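Local atomic coordinates of nigritoxine (Vibrio nigripulchritudo, PDB entry 5M41), a protein that acts as a bacterial toxin against crustaceans and insects and is built on a new fold. Residues Ser23-Arg28 with Arg245-Pro250; Leu326-Leu331 with Ser346-Asn351; Gln354-Gly359 with Thr427-Glu432; Gly366-Gly371 with Ile438-Thr443. All blocks are in the same frame, centred on the assembly; numbering follows the deposited sequence.

Contact 1 of 4, residues Ser23-Arg28 with Arg245-Pro250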
loop_
_atom_site.group_PDB
_atom_site.type_symbol
_atom_site.label_atom_id
_atom_site.label_comp_id
_atom_site.label_asym_id
_atom_site.label_seq_id
_atom_site.Cartn_x
_atom_site.Cartn_y
_atom_site.Cartn_z
ATOM N N SER A 23 13.872 19.185 15.192
ATOM C CA SER A 23 12.492 19.325 15.609
ATOM C C SER A 23 11.764 17.982 15.743
ATOM O O SER A 23 10.923 17.829 16.609
ATOM C CB SER A 23 11.731 20.309 14.712
ATOM O OG SER A 23 11.644 19.822 13.394
ATOM N N ALA A 24 12.096 17.005 14.905
ATOM C CA ALA A 24 11.475 15.679 15.001
ATOM C C ALA A 24 11.858 14.986 16.314
ATOM O O ALA A 24 11.025 14.346 16.946
ATOM C CB ALA A 24 11.893 14.800 13.825
ATOM N N VAL A 25 13.125 15.094 16.709
ATOM C CA VAL A 25 13.569 14.560 17.998
ATOM C C VAL A 25 12.892 15.322 19.154
ATOM O O VAL A 25 12.232 14.721 20.017
ATOM C CB VAL A 25 15.114 14.639 18.102
ATOM C CG1 VAL A 25 15.584 14.129 19.446
ATOM C CG2 VAL A 25 15.762 13.840 16.971
ATOM N N ALA A 26 13.028 16.648 19.132
ATOM C CA ALA A 26 12.480 17.507 20.161
ATOM C C ALA A 26 10.954 17.332 20.316
ATOM O O ALA A 26 10.483 17.296 21.436
ATOM C CB ALA A 26 12.811 18.958 19.865
ATOM N N ASN A 27 10.212 17.237 19.195
ATOM C CA ASN A 27 8.769 16.962 19.239
ATOM C C ASN A 27 8.400 15.660 19.946
ATOM O O ASN A 27 7.450 15.644 20.740
ATOM C CB ASN A 27 8.125 16.975 17.850
ATOM C CG ASN A 27 8.092 18.365 17.239
ATOM O OD1 ASN A 27 8.202 19.370 17.943
ATOM N ND2 ASN A 27 7.958 18.425 15.915
ATOM N N ARG A 28 9.122 14.577 19.663
ATOM C CA ARG A 28 8.848 13.346 20.397
ATOM C C ARG A 28 8.940 13.583 21.907
ATOM O O ARG A 28 8.088 13.094 22.671
ATOM C CB ARG A 28 9.776 12.177 20.027
ATOM C CG ARG A 28 9.637 11.591 18.628
ATOM C CD ARG A 28 8.221 11.216 18.192
ATOM N NE ARG A 28 7.385 10.401 19.095
ATOM C CZ ARG A 28 7.141 9.094 18.959
ATOM N NH1 ARG A 28 7.775 8.376 18.031
ATOM N NH2 ARG A 28 6.300 8.470 19.797
ATOM N N ARG A 245 19.312 10.458 13.692
ATOM C CA ARG A 245 19.200 10.621 12.252
ATOM C C ARG A 245 18.012 9.815 11.694
ATOM O O ARG A 245 17.358 10.252 10.754
ATOM C CB ARG A 245 20.502 10.210 11.550
ATOM C CG ARG A 245 21.642 11.190 11.790
ATOM C CD ARG A 245 22.935 10.682 11.173
ATOM N NE ARG A 245 22.798 10.459 9.735
ATOM C CZ ARG A 245 23.007 11.380 8.807
ATOM N NH1 ARG A 245 23.379 12.612 9.143
ATOM N NH2 ARG A 245 22.859 11.053 7.531
ATOM N N ALA A 246 17.734 8.665 12.299
ATOM C CA ALA A 246 16.705 7.732 11.809
ATOM C C ALA A 246 15.376 7.818 12.579
ATOM O O ALA A 246 14.538 6.920 12.476
ATOM C CB ALA A 246 17.252 6.293 11.834
ATOM N N ILE A 247 15.198 8.882 13.357
ATOM C CA ILE A 247 13.996 9.069 14.201
ATOM C C ILE A 247 12.655 8.951 13.449
ATOM O O ILE A 247 11.678 8.473 14.004
ATOM C CB ILE A 247 14.067 10.394 15.037
ATOM C CG1 ILE A 247 12.895 10.520 16.002
ATOM C CG2 ILE A 247 13.985 11.631 14.165
ATOM C CD1 ILE A 247 12.979 9.599 17.193
ATOM N N GLN A 248 12.604 9.390 12.196
ATOM C CA GLN A 248 11.374 9.248 11.399
ATOM C C GLN A 248 11.470 8.098 10.375
ATOM O O GLN A 248 10.712 8.055 9.419
ATOM C CB GLN A 248 11.037 10.583 10.716
ATOM C CG GLN A 248 10.713 11.673 11.734
ATOM C CD GLN A 248 10.190 12.952 11.088
ATOM O OE1 GLN A 248 10.772 13.448 10.150
ATOM N NE2 GLN A 248 9.099 13.491 11.621
ATOM N N SER A 249 12.407 7.174 10.569
ATOM C CA SER A 249 12.564 6.074 9.609
ATOM C C SER A 249 11.550 4.964 9.916
ATOM O O SER A 249 10.999 4.906 11.026
ATOM C CB SER A 249 14.004 5.534 9.602
ATOM O OG SER A 249 14.231 4.784 10.770
ATOM N N PRO A 250 11.270 4.104 8.927
ATOM C CA PRO A 250 10.191 3.118 9.118
ATOM C C PRO A 250 10.366 2.168 10.320
ATOM O O PRO A 250 9.349 1.831 10.965
ATOM C CB PRO A 250 10.202 2.344 7.804
ATOM C CG PRO A 250 10.666 3.372 6.801
ATOM C CD PRO A 250 11.724 4.157 7.523
HETATM O O HOH W 1 9.664 9.220 15.832
#
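Ile-247 carries this contact, in which the corner of a loop is set against one side of a helix. It sits in a type I beta turn from Ala-246 to Ser-249, where the chain leaves helix 240-245; Ala-246 O takes both the backbone N and the OG of Ser-249, which pins the turn. The CB of Ile-247 heads for residues 23-28 and splits there. CG2, in the crowded position between the backbone N and the carbonyl carbon, lies 3.8 Å from Ala-24 CB and 4.0 Å from Val-25 CG2. CG1 runs anti to the backbone N (chi1 -175°), and CD1 at its end touches Arg-28 CG at 4.1 Å, where the two side chains cross obliquely. One branch thus meets the helix at two successive residues and the other meets it one turn further on. Beside this, the extended side chain of Gln-248 brings its amide carbon CD to 3.7 Å from Ala-24 CB, so that the methyl is shared by a branched aliphatic chain and a flat amide. The polar link is indirect: water 1 donates to Ile-247 O (2.8 Å) and accepts from Arg-28 NH1 (3.0 Å) in the plane of the guanidinium. The arginine chain is bent at chi2 and chi3, and its NH2 forms a salt bridge with Asp-259. Helix 253-264 packs on Ile-247 and Arg-28, and strand 354-357 touches Arg-28 and Gln-248. Val-25 and Ala-26 rest on helix 195-203.

Contact 2 of 4, residues Leu326-Leu331 with Ser346-Asn351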
loop_
_atom_site.group_PDB
_atom_site.type_symbol
_atom_site.label_atom_id
_atom_site.label_comp_id
_atom_site.label_asym_id
_atom_site.label_seq_id
_atom_site.Cartn_x
_atom_site.Cartn_y
_atom_site.Cartn_z
ATOM N N LEU A 326 15.564 15.532 4.454
ATOM C CA LEU A 326 14.770 15.409 5.684
ATOM C C LEU A 326 13.246 15.447 5.510
ATOM O O LEU A 326 12.519 15.242 6.475
ATOM C CB LEU A 326 15.216 16.451 6.722
ATOM C CG LEU A 326 16.673 16.382 7.198
ATOM C CD1 LEU A 326 17.025 17.581 8.080
ATOM C CD2 LEU A 326 16.954 15.084 7.942
ATOM N N ASP A 327 12.776 15.715 4.291
ATOM C CA ASP A 327 11.353 15.669 3.957
ATOM C C ASP A 327 10.802 14.273 4.154
ATOM O O ASP A 327 11.427 13.289 3.712
ATOM C CB ASP A 327 11.135 16.008 2.470
ATOM C CG ASP A 327 11.265 17.487 2.163
ATOM O OD1 ASP A 327 11.070 18.296 3.079
ATOM O OD2 ASP A 327 11.534 17.825 0.982
ATOM N N VAL A 328 9.615 14.187 4.755
ATOM C CA VAL A 328 8.931 12.912 4.901
ATOM C C VAL A 328 8.214 12.579 3.600
ATOM O O VAL A 328 7.491 13.399 3.037
ATOM C CB VAL A 328 7.952 12.922 6.099
ATOM C CG1 VAL A 328 7.099 11.658 6.107
ATOM C CG2 VAL A 328 8.728 13.017 7.423
ATOM N N ILE A 329 8.444 11.376 3.098
ATOM C CA ILE A 329 7.871 10.951 1.851
ATOM C C ILE A 329 7.188 9.595 2.036
ATOM O O ILE A 329 7.502 8.852 2.971
ATOM C CB ILE A 329 8.913 10.907 0.701
ATOM C CG1 ILE A 329 10.045 9.935 0.990
ATOM C CG2 ILE A 329 9.503 12.299 0.423
ATOM C CD1 ILE A 329 10.838 9.564 -0.260
ATOM N N SER A 330 6.232 9.307 1.169
ATOM C CA SER A 330 5.630 8.004 1.102
ATOM C C SER A 330 6.087 7.428 -0.229
ATOM O O SER A 330 5.771 7.989 -1.292
ATOM C CB SER A 330 4.111 8.122 1.129
ATOM O OG SER A 330 3.501 6.878 0.809
ATOM N N LEU A 331 6.864 6.352 -0.181
ATOM C CA LEU A 331 7.140 5.610 -1.392
ATOM C C LEU A 331 6.061 4.540 -1.511
ATOM O O LEU A 331 6.049 3.558 -0.746
ATOM C CB LEU A 331 8.556 5.024 -1.385
ATOM C CG LEU A 331 8.927 3.887 -2.350
ATOM C CD1 LEU A 331 8.794 4.290 -3.808
ATOM C CD2 LEU A 331 10.346 3.433 -2.065
ATOM N N SER A 346 5.326 10.385 -2.851
ATOM C CA SER A 346 4.504 11.506 -2.455
ATOM C C SER A 346 5.233 12.201 -1.332
ATOM O O SER A 346 5.894 11.559 -0.525
ATOM C CB SER A 346 3.140 11.057 -1.937
ATOM O OG SER A 346 2.353 10.414 -2.925
ATOM N N LYS A 347 5.104 13.515 -1.282
ATOM C CA LYS A 347 5.613 14.296 -0.186
ATOM C C LYS A 347 4.430 14.524 0.746
ATOM O O LYS A 347 3.286 14.591 0.298
ATOM C CB LYS A 347 6.149 15.629 -0.712
ATOM C CG LYS A 347 7.194 16.263 0.193
ATOM C CD LYS A 347 7.523 17.701 -0.204
ATOM C CE LYS A 347 8.017 17.813 -1.643
ATOM N NZ LYS A 347 8.445 19.208 -1.953
ATOM N N VAL A 348 4.704 14.625 2.042
ATOM C CA VAL A 348 3.656 14.805 3.027
ATOM C C VAL A 348 3.094 16.208 2.897
ATOM O O VAL A 348 3.840 17.152 2.621
ATOM C CB VAL A 348 4.148 14.483 4.482
ATOM C CG1 VAL A 348 5.133 15.525 5.004
ATOM C CG2 VAL A 348 2.970 14.334 5.422
ATOM N N SER A 349 1.779 16.347 3.025
ATOM C CA SER A 349 1.221 17.669 3.062
ATOM C C SER A 349 1.582 18.348 4.382
ATOM O O SER A 349 1.303 17.815 5.444
ATOM C CB SER A 349 -0.286 17.647 2.888
ATOM O OG SER A 349 -0.757 18.950 3.182
ATOM N N LYS A 350 2.210 19.515 4.302
ATOM C CA LYS A 350 2.470 20.354 5.479
ATOM C C LYS A 350 1.185 20.758 6.220
ATOM O O LYS A 350 1.213 21.005 7.428
ATOM C CB LYS A 350 3.338 21.563 5.094
ATOM C CG LYS A 350 4.833 21.241 5.147
ATOM C CD LYS A 350 5.546 21.423 3.809
ATOM C CE LYS A 350 6.823 20.584 3.765
ATOM N NZ LYS A 350 7.447 20.501 2.409
ATOM N N ASN A 351 0.066 20.778 5.494
ATOM C CA ASN A 351 -1.267 20.901 6.078
ATOM C C ASN A 351 -1.720 19.769 7.030
ATOM O O ASN A 351 -2.646 19.951 7.828
ATOM C CB ASN A 351 -2.283 21.025 4.954
ATOM C CG ASN A 351 -3.393 21.990 5.284
ATOM O OD1 ASN A 351 -3.159 23.023 5.913
ATOM N ND2 ASN A 351 -4.611 21.668 4.851
HETATM O O HOH W 2 3.032 7.828 -2.352
#
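Three backbone hydrogen bonds join residues 326-331 to residues 346-351, closing the open end of the antiparallel beta hairpin formed by strands 328-336 and 340-348. Ser-330 and Ser-346 make a hydrogen-bonded pair: Ser-330 N gives to Ser-346 O at 2.8 Å, and Ser-346 N returns a bond to Ser-330 O at 2.9 Å. Further toward the hairpin's ends Val-348 N reaches Val-328 O at 3.2 Å, a longer bond but still in the carbonyl plane. Between them lies the non-hydrogen-bonded pair Ile-329 and Lys-347, where the CA of Ile-329 makes a C-H...O contact with Ser-346 O, already engaged by Ser-330 N.

Water 2 adds a bridge to the two direct bonds of the serine pair. It donates to Ser-330 O and is hydrogen-bonded to Ser-346 OG, which stands beside its own backbone N, so a buried hydroxyl and a carbonyl share one solvent molecule.

On the side of Ile-329 and Lys-347 the charges are only loosely matched. Lys-347, bent at chi3, crosses Asp-327 obliquely; its NZ stays 4.5 Å from Asp-327 OD2, too far for a salt bridge, and makes a weak hydrogen bond to Glu-322 O. The same OD2 accepts from the backbone N of Asp-324. Strand 366-370 flanks the hairpin along strand 328-336, while Trp-286 of strand 286-288 touches both serines. At the outer end Val-348 places CG1 in the crowded position between its backbone N and carbonyl carbon, 4.0 Å from Val-328 CB.

Contact 3 of 4, residues Gln354-Gly359 with Thr427-Glu432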
loop_
_atom_site.group_PDB
_atom_site.type_symbol
_atom_site.label_atom_id
_atom_site.label_comp_id
_atom_site.label_asym_id
_atom_site.label_seq_id
_atom_site.Cartn_x
_atom_site.Cartn_y
_atom_site.Cartn_z
ATOM N N GLN A 354 2.038 17.508 12.453
ATOM C CA GLN A 354 3.359 16.936 12.676
ATOM C C GLN A 354 3.399 15.471 12.291
ATOM O O GLN A 354 2.545 14.699 12.723
ATOM C CB GLN A 354 3.687 16.953 14.148
ATOM C CG GLN A 354 4.510 18.098 14.652
ATOM C CD GLN A 354 4.594 18.038 16.150
ATOM O OE1 GLN A 354 4.420 19.050 16.813
ATOM N NE2 GLN A 354 4.809 16.830 16.703
ATOM N N VAL A 355 4.397 15.073 11.514
ATOM C CA VAL A 355 4.673 13.657 11.352
ATOM C C VAL A 355 5.382 13.192 12.628
ATOM O O VAL A 355 6.414 13.775 13.019
ATOM C CB VAL A 355 5.535 13.362 10.112
ATOM C CG1 VAL A 355 5.962 11.881 10.083
ATOM C CG2 VAL A 355 4.748 13.689 8.836
ATOM N N VAL A 356 4.824 12.168 13.269
ATOM C CA VAL A 356 5.381 11.641 14.521
ATOM C C VAL A 356 6.465 10.595 14.221
ATOM O O VAL A 356 7.579 10.714 14.690
ATOM C CB VAL A 356 4.276 11.110 15.471
ATOM C CG1 VAL A 356 4.870 10.491 16.731
ATOM C CG2 VAL A 356 3.366 12.271 15.902
ATOM N N ARG A 357 6.147 9.618 13.381
ATOM C CA ARG A 357 7.078 8.548 13.076
ATOM C C ARG A 357 6.811 8.027 11.672
ATOM O O ARG A 357 5.659 8.076 11.198
ATOM C CB ARG A 357 6.939 7.406 14.119
ATOM C CG ARG A 357 5.537 6.791 14.207
ATOM C CD ARG A 357 5.554 5.369 14.802
ATOM N NE ARG A 357 6.336 4.514 13.912
ATOM C CZ ARG A 357 7.313 3.689 14.257
ATOM N NH1 ARG A 357 7.644 3.486 15.534
ATOM N NH2 ARG A 357 7.931 3.017 13.295
ATOM N N GLY A 358 7.855 7.520 11.016
ATOM C CA GLY A 358 7.664 6.788 9.771
ATOM C C GLY A 358 7.118 5.379 10.018
ATOM O O GLY A 358 6.810 5.018 11.148
ATOM N N GLY A 359 6.995 4.581 8.959
ATOM C CA GLY A 359 6.510 3.226 9.089
ATOM C C GLY A 359 6.097 2.610 7.773
ATOM O O GLY A 359 6.516 3.051 6.688
ATOM N N THR A 427 2.669 7.568 11.846
ATOM C CA THR A 427 1.642 8.302 12.560
ATOM C C THR A 427 1.863 9.816 12.429
ATOM O O THR A 427 2.955 10.278 12.130
ATOM C CB THR A 427 1.566 7.959 14.079
ATOM O OG1 THR A 427 2.727 8.460 14.744
ATOM C CG2 THR A 427 1.390 6.458 14.389
ATOM N N TYR A 428 0.812 10.587 12.671
ATOM C CA TYR A 428 0.903 12.040 12.683
ATOM C C TYR A 428 0.062 12.577 13.825
ATOM O O TYR A 428 -0.768 11.865 14.390
ATOM C CB TYR A 428 0.427 12.653 11.359
ATOM C CG TYR A 428 -1.076 12.650 11.155
ATOM C CD1 TYR A 428 -1.825 13.820 11.321
ATOM C CD2 TYR A 428 -1.749 11.476 10.782
ATOM C CE1 TYR A 428 -3.207 13.834 11.109
ATOM C CE2 TYR A 428 -3.122 11.467 10.593
ATOM C CZ TYR A 428 -3.847 12.643 10.754
ATOM O OH TYR A 428 -5.207 12.622 10.544
ATOM N N ARG A 429 0.316 13.824 14.180
ATOM C CA ARG A 429 -0.435 14.482 15.219
ATOM C C ARG A 429 -1.254 15.577 14.557
ATOM O O ARG A 429 -0.703 16.485 13.937
ATOM C CB ARG A 429 0.515 15.057 16.279
ATOM C CG ARG A 429 -0.167 15.903 17.353
ATOM C CD ARG A 429 0.857 16.561 18.277
ATOM N NE ARG A 429 1.983 15.656 18.456
ATOM C CZ ARG A 429 2.063 14.721 19.404
ATOM N NH1 ARG A 429 1.100 14.576 20.318
ATOM N NH2 ARG A 429 3.128 13.934 19.444
ATOM N N ASN A 430 -2.573 15.466 14.665
ATOM C CA ASN A 430 -3.465 16.471 14.088
ATOM C C ASN A 430 -3.456 17.772 14.892
ATOM O O ASN A 430 -2.720 17.920 15.882
ATOM C CB ASN A 430 -4.889 15.923 13.915
ATOM C CG ASN A 430 -5.565 15.593 15.238
ATOM O OD1 ASN A 430 -5.285 16.209 16.270
ATOM N ND2 ASN A 430 -6.478 14.621 15.208
ATOM N N HIS A 431 -4.283 18.713 14.462
ATOM C CA HIS A 431 -4.265 20.057 15.028
ATOM C C HIS A 431 -4.600 20.089 16.505
ATOM O O HIS A 431 -4.108 20.954 17.231
ATOM C CB HIS A 431 -5.150 20.985 14.190
ATOM C CG HIS A 431 -4.955 20.816 12.685
ATOM N ND1 HIS A 431 -3.778 21.068 12.067
ATOM C CD2 HIS A 431 -5.839 20.394 11.685
ATOM C CE1 HIS A 431 -3.903 20.829 10.745
ATOM N NE2 HIS A 431 -5.164 20.418 10.512
ATOM N N GLU A 432 -5.395 19.123 16.968
ATOM C CA GLU A 432 -5.826 19.071 18.372
ATOM C C GLU A 432 -4.987 18.123 19.230
ATOM O O GLU A 432 -5.369 17.785 20.348
ATOM C CB GLU A 432 -7.311 18.706 18.484
ATOM C CG GLU A 432 -8.192 19.304 17.402
ATOM C CD GLU A 432 -8.246 18.426 16.166
ATOM O OE1 GLU A 432 -8.553 17.223 16.315
ATOM O OE2 GLU A 432 -7.976 18.933 15.052
#
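Thr-427 and Arg-357 both turn their first side-chain atom into the crowded position between backbone N and carbonyl carbon: Thr-427 OG1 at chi1 69° and Arg-357 CG at chi1 59°. Together these torsions bring OG1 to 3.3 Å from Arg-357 CG. Strand 354-357 carries a classic beta bulge here, the antiparallel register against strand 427-429 slipping by one, so that Val-356 also faces Thr-427. As a result Thr-427 OG1 lies 3.2 Å from Val-356 CB. Thr-427 O collects Val-356 N at 2.9 Å, from above the carbonyl plane, and Arg-357 N in a weak bond, while Thr-427 N gives to Arg-357 O at 3.1 Å on a lone pair. Beyond the bulge Arg-429 N binds Gln-354 O at 2.8 Å. On the face that also carries Thr-427 and Arg-357, the chains of Gln-354 and Arg-429 run side by side in the same direction, amide and guanidinium planes 57° apart, with Gln-354 NE2 at the guanidinium edge; NE2 has a weak hydrogen bond to Asn-31 OD1. Strand 435-437 pairs with the other edge of strand 427-429, completing a three-stranded antiparallel sheet. Arg-357 NE donates to Gly-358 O at 2.8 Å, and its NH1 forms a salt bridge with Asp-259.

Contact 4 of 4, residues Gly366-Gly371 with Ile438-Thr443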
loop_
_atom_site.group_PDB
_atom_site.type_symbol
_atom_site.label_atom_id
_atom_site.label_comp_id
_atom_site.label_asym_id
_atom_site.label_seq_id
_atom_site.Cartn_x
_atom_site.Cartn_y
_atom_site.Cartn_z
ATOM N N GLY A 366 -1.497 -2.562 -2.055
ATOM C CA GLY A 366 -0.040 -2.459 -1.953
ATOM C C GLY A 366 0.488 -1.959 -0.622
ATOM O O GLY A 366 -0.208 -2.035 0.400
ATOM N N VAL A 367 1.724 -1.455 -0.629
ATOM C CA VAL A 367 2.325 -0.921 0.582
ATOM C C VAL A 367 2.923 0.457 0.344
ATOM O O VAL A 367 3.331 0.785 -0.769
ATOM C CB VAL A 367 3.414 -1.847 1.198
ATOM C CG1 VAL A 367 2.865 -3.261 1.359
ATOM C CG2 VAL A 367 4.660 -1.868 0.325
ATOM N N ASP A 368 2.945 1.263 1.401
ATOM C CA ASP A 368 3.675 2.520 1.377
ATOM C C ASP A 368 4.811 2.442 2.403
ATOM O O ASP A 368 4.601 2.022 3.537
ATOM C CB ASP A 368 2.761 3.672 1.773
ATOM C CG ASP A 368 1.528 3.793 0.874
ATOM O OD1 ASP A 368 1.631 3.675 -0.379
ATOM O OD2 ASP A 368 0.435 4.055 1.438
ATOM N N ILE A 369 5.990 2.875 2.000
ATOM C CA ILE A 369 7.144 2.959 2.891
ATOM C C ILE A 369 7.335 4.438 3.223
ATOM O O ILE A 369 7.574 5.259 2.323
ATOM C CB ILE A 369 8.398 2.352 2.221
ATOM C CG1 ILE A 369 8.118 0.886 1.809
ATOM C CG2 ILE A 369 9.605 2.462 3.168
ATOM C CD1 ILE A 369 9.101 0.275 0.809
ATOM N N VAL A 370 7.148 4.787 4.495
ATOM C CA VAL A 370 7.114 6.210 4.927
ATOM C C VAL A 370 8.277 6.543 5.879
ATOM O O VAL A 370 8.488 5.860 6.868
ATOM C CB VAL A 370 5.771 6.546 5.605
ATOM C CG1 VAL A 370 5.765 7.978 6.166
ATOM C CG2 VAL A 370 4.617 6.354 4.616
ATOM N N GLY A 371 9.042 7.570 5.548
ATOM C CA GLY A 371 10.113 8.085 6.396
ATOM C C GLY A 371 10.742 9.247 5.661
ATOM O O GLY A 371 10.246 9.647 4.610
ATOM N N ILE A 438 -1.063 7.577 9.709
ATOM C CA ILE A 438 -1.221 8.256 8.427
ATOM C C ILE A 438 -1.965 7.343 7.442
ATOM O O ILE A 438 -1.609 6.181 7.285
ATOM C CB ILE A 438 0.116 8.755 7.815
ATOM C CG1 ILE A 438 1.013 9.371 8.916
ATOM C CG2 ILE A 438 -0.190 9.785 6.707
ATOM C CD1 ILE A 438 2.273 10.064 8.405
ATOM N N PRO A 439 -3.023 7.870 6.793
ATOM C CA PRO A 439 -3.720 7.114 5.753
ATOM C C PRO A 439 -2.790 6.760 4.591
ATOM O O PRO A 439 -1.772 7.426 4.367
ATOM C CB PRO A 439 -4.814 8.091 5.263
ATOM C CG PRO A 439 -5.005 9.040 6.395
ATOM C CD PRO A 439 -3.657 9.168 7.063
ATOM N N THR A 440 -3.143 5.715 3.864
ATOM C CA THR A 440 -2.387 5.338 2.689
ATOM C C THR A 440 -2.503 6.409 1.600
ATOM O O THR A 440 -3.487 7.134 1.520
ATOM C CB THR A 440 -2.820 3.972 2.132
ATOM O OG1 THR A 440 -1.990 3.651 1.004
ATOM C CG2 THR A 440 -4.314 3.981 1.720
ATOM N N ALA A 441 -1.449 6.546 0.811
ATOM C CA ALA A 441 -1.505 7.406 -0.349
ATOM C C ALA A 441 -2.266 6.727 -1.484
ATOM O O ALA A 441 -2.685 7.412 -2.410
ATOM C CB ALA A 441 -0.111 7.765 -0.803
ATOM N N GLN A 442 -2.445 5.400 -1.417
ATOM C CA GLN A 442 -3.084 4.631 -2.520
ATOM C C GLN A 442 -4.610 4.792 -2.509
ATOM O O GLN A 442 -5.354 3.866 -2.206
ATOM C CB GLN A 442 -2.651 3.168 -2.464
ATOM C CG GLN A 442 -1.132 3.066 -2.608
ATOM C CD GLN A 442 -0.580 1.657 -2.597
ATOM O OE1 GLN A 442 -1.242 0.695 -3.026
ATOM N NE2 GLN A 442 0.653 1.526 -2.136
ATOM N N THR A 443 -5.054 6.010 -2.785
ATOM C CA THR A 443 -6.463 6.327 -2.798
ATOM C C THR A 443 -7.062 6.067 -4.189
ATOM O O THR A 443 -6.360 5.699 -5.163
ATOM C CB THR A 443 -6.676 7.815 -2.485
ATOM O OG1 THR A 443 -5.960 8.581 -3.453
ATOM C CG2 THR A 443 -6.177 8.191 -1.055
HETATM O O HOH W 3 1.293 6.471 2.344
#
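Asp-368, on strand 366-370, is the anchor onto which the loop 438-443 folds through an ST turn and an inverse gamma turn before Thr-443 N-caps helix 444-457. Three direct hydrogen bonds cross to its carboxylate. Thr-440 OG1, anti to its backbone N, donates to the syn lone pair of Asp-368 OD2 at a very short 2.5 Å. Ala-441 N reaches the same oxygen at 3.2 Å, from above the carboxylate plane. Gln-442 NE2 bonds to Asp-368 OD1 at 2.9 Å, coming in 47° out of that plane, though the bond lies close to its own amide plane. Ser-332 OG is also hydrogen-bonded to OD1, so both oxygens of this buried group have two partners or more, an environment consistent with a charged carboxylate. Water 3 adds only weak bonds, to Asp-368 OD2 and Ala-441 N.

Bonds within the loop shape it for this grip. Thr-440 OG1 accepts from Gln-442 N at 3.0 Å, closing the ST turn, so one hydroxyl gives to the aspartate and receives from the backbone. Thr-443 N then bonds to Ala-441 O at 2.8 Å about Gln-442.

In the packing, Asp-368 meets Thr-440 at roughly a right angle and slides past Gln-442 in the opposite direction, carboxylate and amide planes 73° apart. Strand 359-363 touches Thr-440 and Gln-442 through Ala-363. At the tip of Gln-442, OE1 is hydrogen-bonded to Thr-365 OG1 and lies 3.5 Å from Gly-366 CA.

Overall arrangement
Contacts 2 and 4 share one sheet: strands 328-336 and 366-370 are neighbours in it, and Leu-331 N lies 2.8 Å from Ile-369 O. Contact 3 lies in a separate three-stranded sheet, but its Gly-359 O comes 2.9 Å from Val-370 N of contact 4, a probable hydrogen bond; the segments of these two contacts alternate along the chain. Contact 1 brings the N-terminal helix to the group; its centre is about 11 Å from that of contact 3 and about 19 Å from that of contact 4. Arg-28 of contact 1 and Arg-357 of contact 3 both form salt bridges with Asp-259. Of the magnesium ligands Val-189, Glu-192 and Asp-195, only Asp-195 begins helix 195-203, which packs against contact 1.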